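Local coordinates for protein adenine phosphoribosyltransferase, putative (Trypanosoma brucei brucei, PDB 5VN4) that probably catalyses the transfer of a phosphoribosyl group to adenine, making AMP and diphosphate in the purine salvage pathway, and works as a homodimer, at residues A[66-75]-A[94-102]. Residues are numbered along the deposited sequence; the frame is centred on the assembly and turned at random.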
ATOM      1  N   ILE A  66       0.737  15.011   4.674  1.00 11.49           N
ATOM      2  CA  ILE A  66      -0.362  14.410   3.916  1.00 11.43           C
ATOM      3  C   ILE A  66      -1.423  13.873   4.866  1.00 12.16           C
ATOM      4  O   ILE A  66      -2.622  14.145   4.717  1.00 13.12           O
ATOM      5  CB  ILE A  66       0.171  13.291   2.999  1.00 11.55           C
ATOM      6  CG1 ILE A  66       1.125  13.833   1.937  1.00 11.39           C
ATOM      7  CG2 ILE A  66      -0.988  12.515   2.357  1.00 13.10           C
ATOM      8  CD1 ILE A  66       1.974  12.740   1.318  1.00 11.04           C
ATOM      9  N   ARG A  67      -0.994  13.050   5.826  1.00 12.45           N
ATOM     10  CA  ARG A  67      -1.913  12.483   6.804  1.00 13.28           C
ATOM     11  C   ARG A  67      -2.687  13.584   7.514  1.00 13.65           C
ATOM     12  O   ARG A  67      -3.923  13.545   7.593  1.00 14.98           O
ATOM     13  CB  ARG A  67      -1.107  11.655   7.811  1.00 14.42           C
ATOM     14  CG  ARG A  67      -1.929  10.797   8.761  1.00 16.60           C
ATOM     15  CD  ARG A  67      -2.255  11.468  10.098  1.00 21.12           C
ATOM     16  NE  ARG A  67      -1.143  12.182  10.726  1.00 22.02           N
ATOM     17  CZ  ARG A  67      -0.256  11.652  11.569  1.00 23.57           C
ATOM     18  NH1 ARG A  67      -0.296  10.364  11.888  1.00 22.61           N
ATOM     19  NH2 ARG A  67       0.687  12.426  12.088  1.00 25.21           N
ATOM     20  N   ASP A  68      -1.971  14.584   8.032  1.00 13.77           N
ATOM     21  CA  ASP A  68      -2.616  15.633   8.815  1.00 15.44           C
ATOM     22  C   ASP A  68      -3.603  16.420   7.968  1.00 14.66           C
ATOM     23  O   ASP A  68      -4.688  16.775   8.440  1.00 15.76           O
ATOM     24  CB  ASP A  68      -1.565  16.574   9.405  1.00 17.70           C
ATOM     25  CG  ASP A  68      -0.756  15.941  10.527  1.00 20.54           C
ATOM     26  OD1 ASP A  68      -1.134  14.859  11.019  1.00 21.69           O
ATOM     27  OD2 ASP A  68       0.269  16.538  10.915  1.00 23.10           O
ATOM     28  N   PHE A  69      -3.240  16.707   6.716  1.00 14.06           N
ATOM     29  CA  PHE A  69      -4.140  17.460   5.847  1.00 13.94           C
ATOM     30  C   PHE A  69      -5.475  16.745   5.685  1.00 14.15           C
ATOM     31  O   PHE A  69      -6.543  17.338   5.896  1.00 14.66           O
ATOM     32  CB  PHE A  69      -3.505  17.701   4.475  1.00 14.03           C
ATOM     33  CG  PHE A  69      -4.407  18.465   3.551  1.00 13.45           C
ATOM     34  CD1 PHE A  69      -4.407  19.852   3.562  1.00 14.86           C
ATOM     35  CD2 PHE A  69      -5.306  17.807   2.725  1.00 13.19           C
ATOM     36  CE1 PHE A  69      -5.268  20.573   2.751  1.00 14.75           C
ATOM     37  CE2 PHE A  69      -6.172  18.521   1.915  1.00 13.39           C
ATOM     38  CZ  PHE A  69      -6.147  19.908   1.923  1.00 13.99           C
ATOM     39  N   PHE A  70      -5.435  15.464   5.309  1.00 13.58           N
ATOM     40  CA  PHE A  70      -6.683  14.763   5.014  1.00 13.78           C
ATOM     41  C   PHE A  70      -7.462  14.382   6.270  1.00 14.64           C
ATOM     42  O   PHE A  70      -8.697  14.423   6.259  1.00 15.27           O
ATOM     43  CB  PHE A  70      -6.421  13.569   4.098  1.00 13.39           C
ATOM     44  CG  PHE A  70      -6.146  13.959   2.677  1.00 12.75           C
ATOM     45  CD1 PHE A  70      -7.167  14.468   1.887  1.00 13.45           C
ATOM     46  CD2 PHE A  70      -4.878  13.828   2.134  1.00 13.08           C
ATOM     47  CE1 PHE A  70      -6.943  14.830   0.581  1.00 13.29           C
ATOM     48  CE2 PHE A  70      -4.641  14.199   0.823  1.00 13.25           C
ATOM     49  CZ  PHE A  70      -5.678  14.695   0.042  1.00 12.31           C
ATOM     50  N   VAL A  71      -6.777  14.033   7.359  1.00 15.39           N
ATOM     51  CA  VAL A  71      -7.486  13.779   8.609  1.00 16.51           C
ATOM     52  C   VAL A  71      -8.228  15.030   9.059  1.00 17.88           C
ATOM     53  O   VAL A  71      -9.422  14.980   9.376  1.00 18.62           O
ATOM     54  CB  VAL A  71      -6.523  13.250   9.685  1.00 16.96           C
ATOM     55  CG1 VAL A  71      -7.219  13.229  11.048  1.00 18.25           C
ATOM     56  CG2 VAL A  71      -6.036  11.858   9.309  1.00 17.62           C
ATOM     57  N   ASP A  72      -7.542  16.179   9.060  1.00 18.51           N
ATOM     58  CA  ASP A  72      -8.193  17.420   9.472  0.59 19.95           C
ATOM     59  C   ASP A  72      -9.347  17.774   8.546  1.00 19.27           C
ATOM     60  O   ASP A  72     -10.401  18.229   9.005  1.00 20.73           O
ATOM     61  CB  ASP A  72      -7.188  18.572   9.528  0.59 21.87           C
ATOM     62  CG  ASP A  72      -7.865  19.935   9.639  0.59 23.82           C
ATOM     63  OD1 ASP A  72      -8.197  20.538   8.592  0.59 23.89           O
ATOM     64  OD2 ASP A  72      -8.081  20.398  10.780  0.59 24.95           O
ATOM     65  N   ARG A  73      -9.161  17.577   7.239  1.00 18.47           N
ATOM     66  CA  ARG A  73     -10.191  17.928   6.269  1.00 17.87           C
ATOM     67  C   ARG A  73     -11.460  17.126   6.512  1.00 18.66           C
ATOM     68  O   ARG A  73     -12.567  17.681   6.543  1.00 20.21           O
ATOM     69  CB  ARG A  73      -9.656  17.676   4.859  1.00 17.17           C
ATOM     70  CG  ARG A  73     -10.632  18.003   3.754  1.00 16.19           C
ATOM     71  CD  ARG A  73      -9.905  17.982   2.418  1.00 16.54           C
ATOM     72  NE  ARG A  73     -10.823  18.255   1.319  1.00 16.04           N
ATOM     73  CZ  ARG A  73     -11.198  19.474   0.947  1.00 16.03           C
ATOM     74  NH1 ARG A  73     -10.717  20.544   1.573  1.00 17.43           N
ATOM     75  NH2 ARG A  73     -12.045  19.622  -0.062  1.00 16.68           N
ATOM     76  N   TYR A  74     -11.318  15.813   6.688  1.00 18.92           N
ATOM     77  CA  TYR A  74     -12.493  14.966   6.824  1.00 19.86           C
ATOM     78  C   TYR A  74     -13.058  14.966   8.238  1.00 22.43           C
ATOM     79  O   TYR A  74     -14.248  14.691   8.407  1.00 23.49           O
ATOM     80  CB  TYR A  74     -12.193  13.555   6.310  1.00 19.04           C
ATOM     81  CG  TYR A  74     -11.717  13.559   4.867  1.00 16.54           C
ATOM     82  CD1 TYR A  74     -12.287  14.421   3.928  1.00 16.95           C
ATOM     83  CD2 TYR A  74     -10.688  12.724   4.445  1.00 16.49           C
ATOM     84  CE1 TYR A  74     -11.849  14.442   2.612  1.00 16.40           C
ATOM     85  CE2 TYR A  74     -10.239  12.737   3.135  1.00 15.43           C
ATOM     86  CZ  TYR A  74     -10.825  13.596   2.217  1.00 14.92           C
ATOM     87  OH  TYR A  74     -10.379  13.603   0.914  1.00 16.33           O
ATOM     88  N   LYS A  75     -12.244  15.297   9.246  1.00 23.60           N
ATOM     89  CA  LYS A  75     -12.777  15.475  10.593  1.00 28.63           C
ATOM     90  C   LYS A  75     -13.697  16.683  10.675  1.00 31.89           C
ATOM     91  O   LYS A  75     -14.581  16.731  11.537  1.00 33.31           O
ATOM     92  CB  LYS A  75     -11.647  15.677  11.602  1.00 30.29           C
ATOM     93  CG  LYS A  75     -11.025  14.421  12.154  1.00 33.40           C
ATOM     94  CD  LYS A  75     -10.426  14.714  13.525  1.00 36.39           C
ATOM     95  CE  LYS A  75      -9.396  13.676  13.922  1.00 38.26           C
ATOM     96  NZ  LYS A  75      -9.908  12.296  13.717  1.00 39.14           N
ATOM     97  N   LEU A  94      -1.169   5.531   1.249  1.00 10.78           N
ATOM     98  CA  LEU A  94      -1.690   6.788   1.768  1.00 11.30           C
ATOM     99  C   LEU A  94      -2.970   6.628   2.575  1.00 11.90           C
ATOM    100  O   LEU A  94      -3.154   7.326   3.571  1.00 12.64           O
ATOM    101  CB  LEU A  94      -1.940   7.770   0.611  1.00 12.31           C
ATOM    102  CG  LEU A  94      -0.746   8.050  -0.303  1.00 12.85           C
ATOM    103  CD1 LEU A  94      -1.160   8.920  -1.494  1.00 14.78           C
ATOM    104  CD2 LEU A  94       0.393   8.694   0.482  1.00 13.27           C
ATOM    105  N   GLY A  95      -3.879   5.749   2.156  1.00 11.89           N
ATOM    106  CA  GLY A  95      -5.175   5.619   2.790  1.00 12.48           C
ATOM    107  C   GLY A  95      -5.166   5.169   4.243  1.00 12.43           C
ATOM    108  O   GLY A  95      -5.820   5.780   5.096  1.00 12.32           O
ATOM    109  N   PRO A  96      -4.447   4.082   4.556  1.00 12.65           N
ATOM    110  CA  PRO A  96      -4.531   3.536   5.924  1.00 12.49           C
ATOM    111  C   PRO A  96      -4.151   4.511   7.023  1.00 12.46           C
ATOM    112  O   PRO A  96      -4.813   4.528   8.069  1.00 14.14           O
ATOM    113  CB  PRO A  96      -3.601   2.318   5.868  1.00 12.80           C
ATOM    114  CG  PRO A  96      -3.700   1.863   4.456  1.00 13.17           C
ATOM    115  CD  PRO A  96      -3.747   3.148   3.657  1.00 13.10           C
ATOM    116  N   MET A  97      -3.109   5.325   6.832  1.00 12.99           N
ATOM    117  CA  MET A  97      -2.718   6.244   7.900  1.00 13.70           C
ATOM    118  C   MET A  97      -3.777   7.313   8.137  1.00 13.55           C
ATOM    119  O   MET A  97      -3.873   7.849   9.245  1.00 15.71           O
ATOM    120  CB  MET A  97      -1.356   6.874   7.609  1.00 14.71           C
ATOM    121  CG  MET A  97      -1.350   7.867   6.445  1.00 14.64           C
ATOM    122  SD  MET A  97       0.334   8.357   6.031  1.00 14.45           S
ATOM    123  CE  MET A  97       0.008   9.427   4.636  1.00 14.37           C
ATOM    124  N   ILE A  98      -4.571   7.635   7.117  1.00 13.08           N
ATOM    125  CA  ILE A  98      -5.688   8.561   7.287  1.00 13.25           C
ATOM    126  C   ILE A  98      -6.865   7.859   7.946  1.00 14.06           C
ATOM    127  O   ILE A  98      -7.443   8.359   8.921  1.00 14.98           O
ATOM    128  CB  ILE A  98      -6.072   9.178   5.928  1.00 12.89           C
ATOM    129  CG1 ILE A  98      -4.892   9.969   5.359  1.00 12.62           C
ATOM    130  CG2 ILE A  98      -7.307  10.064   6.066  1.00 14.59           C
ATOM    131  CD1 ILE A  98      -5.000  10.228   3.861  1.00 12.79           C
ATOM    132  N   ALA A  99      -7.207   6.669   7.440  1.00 14.70           N
ATOM    133  CA  ALA A  99      -8.365   5.934   7.938  1.00 14.85           C
ATOM    134  C   ALA A  99      -8.238   5.597   9.420  1.00 15.55           C
ATOM    135  O   ALA A  99      -9.232   5.627  10.154  1.00 16.55           O
ATOM    136  CB  ALA A  99      -8.560   4.657   7.124  1.00 15.10           C
ATOM    137  N   VAL A 100      -7.029   5.257   9.883  1.00 16.33           N
ATOM    138  CA  VAL A 100      -6.887   4.885  11.285  0.58 17.65           C
ATOM    139  C   VAL A 100      -7.195   6.069  12.195  1.00 18.63           C
ATOM    140  O   VAL A 100      -7.830   5.902  13.242  1.00 20.17           O
ATOM    141  CB  VAL A 100      -5.519   4.228  11.562  0.58 18.46           C
ATOM    142  CG1 VAL A 100      -4.387   5.235  11.458  0.58 18.25           C
ATOM    143  CG2 VAL A 100      -5.525   3.541  12.920  0.58 19.70           C
ATOM    144  N   GLU A 101      -6.784   7.280  11.809  1.00 18.27           N
ATOM    145  CA  GLU A 101      -7.062   8.439  12.654  1.00 20.51           C
ATOM    146  C   GLU A 101      -8.526   8.844  12.599  1.00 19.97           C
ATOM    147  O   GLU A 101      -9.055   9.385  13.575  1.00 21.77           O
ATOM    148  CB  GLU A 101      -6.195   9.627  12.247  1.00 21.51           C
ATOM    149  CG  GLU A 101      -4.710   9.347  12.233  1.00 22.96           C
ATOM    150  CD  GLU A 101      -4.176   8.931  13.581  1.00 25.22           C
ATOM    151  OE1 GLU A 101      -4.779   9.289  14.619  1.00 26.08           O
ATOM    152  OE2 GLU A 101      -3.139   8.241  13.599  1.00 27.10           O
ATOM    153  N   LEU A 102      -9.185   8.626  11.463  1.00 20.23           N
ATOM    154  CA  LEU A 102     -10.611   8.891  11.354  1.00 19.59           C
ATOM    155  C   LEU A 102     -11.455   7.767  11.929  1.00 20.89           C
ATOM    156  O   LEU A 102     -12.672   7.934  12.056  1.00 22.41           O
ATOM    157  CB  LEU A 102     -10.985   9.105   9.887  1.00 19.33           C
ATOM    158  CG  LEU A 102     -10.384  10.334   9.202  1.00 19.48           C
ATOM    159  CD1 LEU A 102     -10.732  10.309   7.727  1.00 20.52           C
ATOM    160  CD2 LEU A 102     -10.895  11.615   9.852  1.00 19.86           C
TER
HETATM  161  O   HOH W   1      -1.871   8.067  11.120  1.00 24.49           O
HETATM  162  O   HOH W   2     -13.042  11.075  13.050  1.00 51.25           O
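I98 fits against F70 and V71 where segment 66-75, the last turns of helix 60-75, crosses helix 95-102 at -42°, the segment axes 9.1 Å apart. Its CG1 lies anti to the carbonyl carbon (chi1 -61°) and carries CD1 to 3.6 Å from F70 CB, while CG2 abuts V71 CG2; a beta-branched side chain, with few chi1 choices on a helix, suits so close a fit. One turn on, L102 spreads its two methyls: CD1 packs on Y74 CB and reaches the ring edge, and CD2 sits 3.6 Å from K75 CG. At the other end M97, extended beyond CG, crosses the aliphatic part of R67, CG against CG, and its CE stops 4.0 Å from I66 CG2.

Polar groups line the margin. R67, bent at chi2 and chi3, gives NE to D68 OD1 at 2.7 Å; its NH1 is only a long 3.9 Å from E101 OE2, and a water joins both to M97 O. The stronger salt bridge of E101 OE2 is to R67 NH1 of the second subunit, and R67 NH1 is bridged in turn by E101 OE2 of that subunit. The long K75, bent at chi4, donates from NZ to E101 O (3.0 Å), approaching 50° out of the carbonyl plane.

Both helices cover the parallel sheet of the type I phosphoribosyltransferase fold: I98 and L102 rest on strand 83-87, Y74 on strand 149-153, and I66 and F70 on strand 208-213.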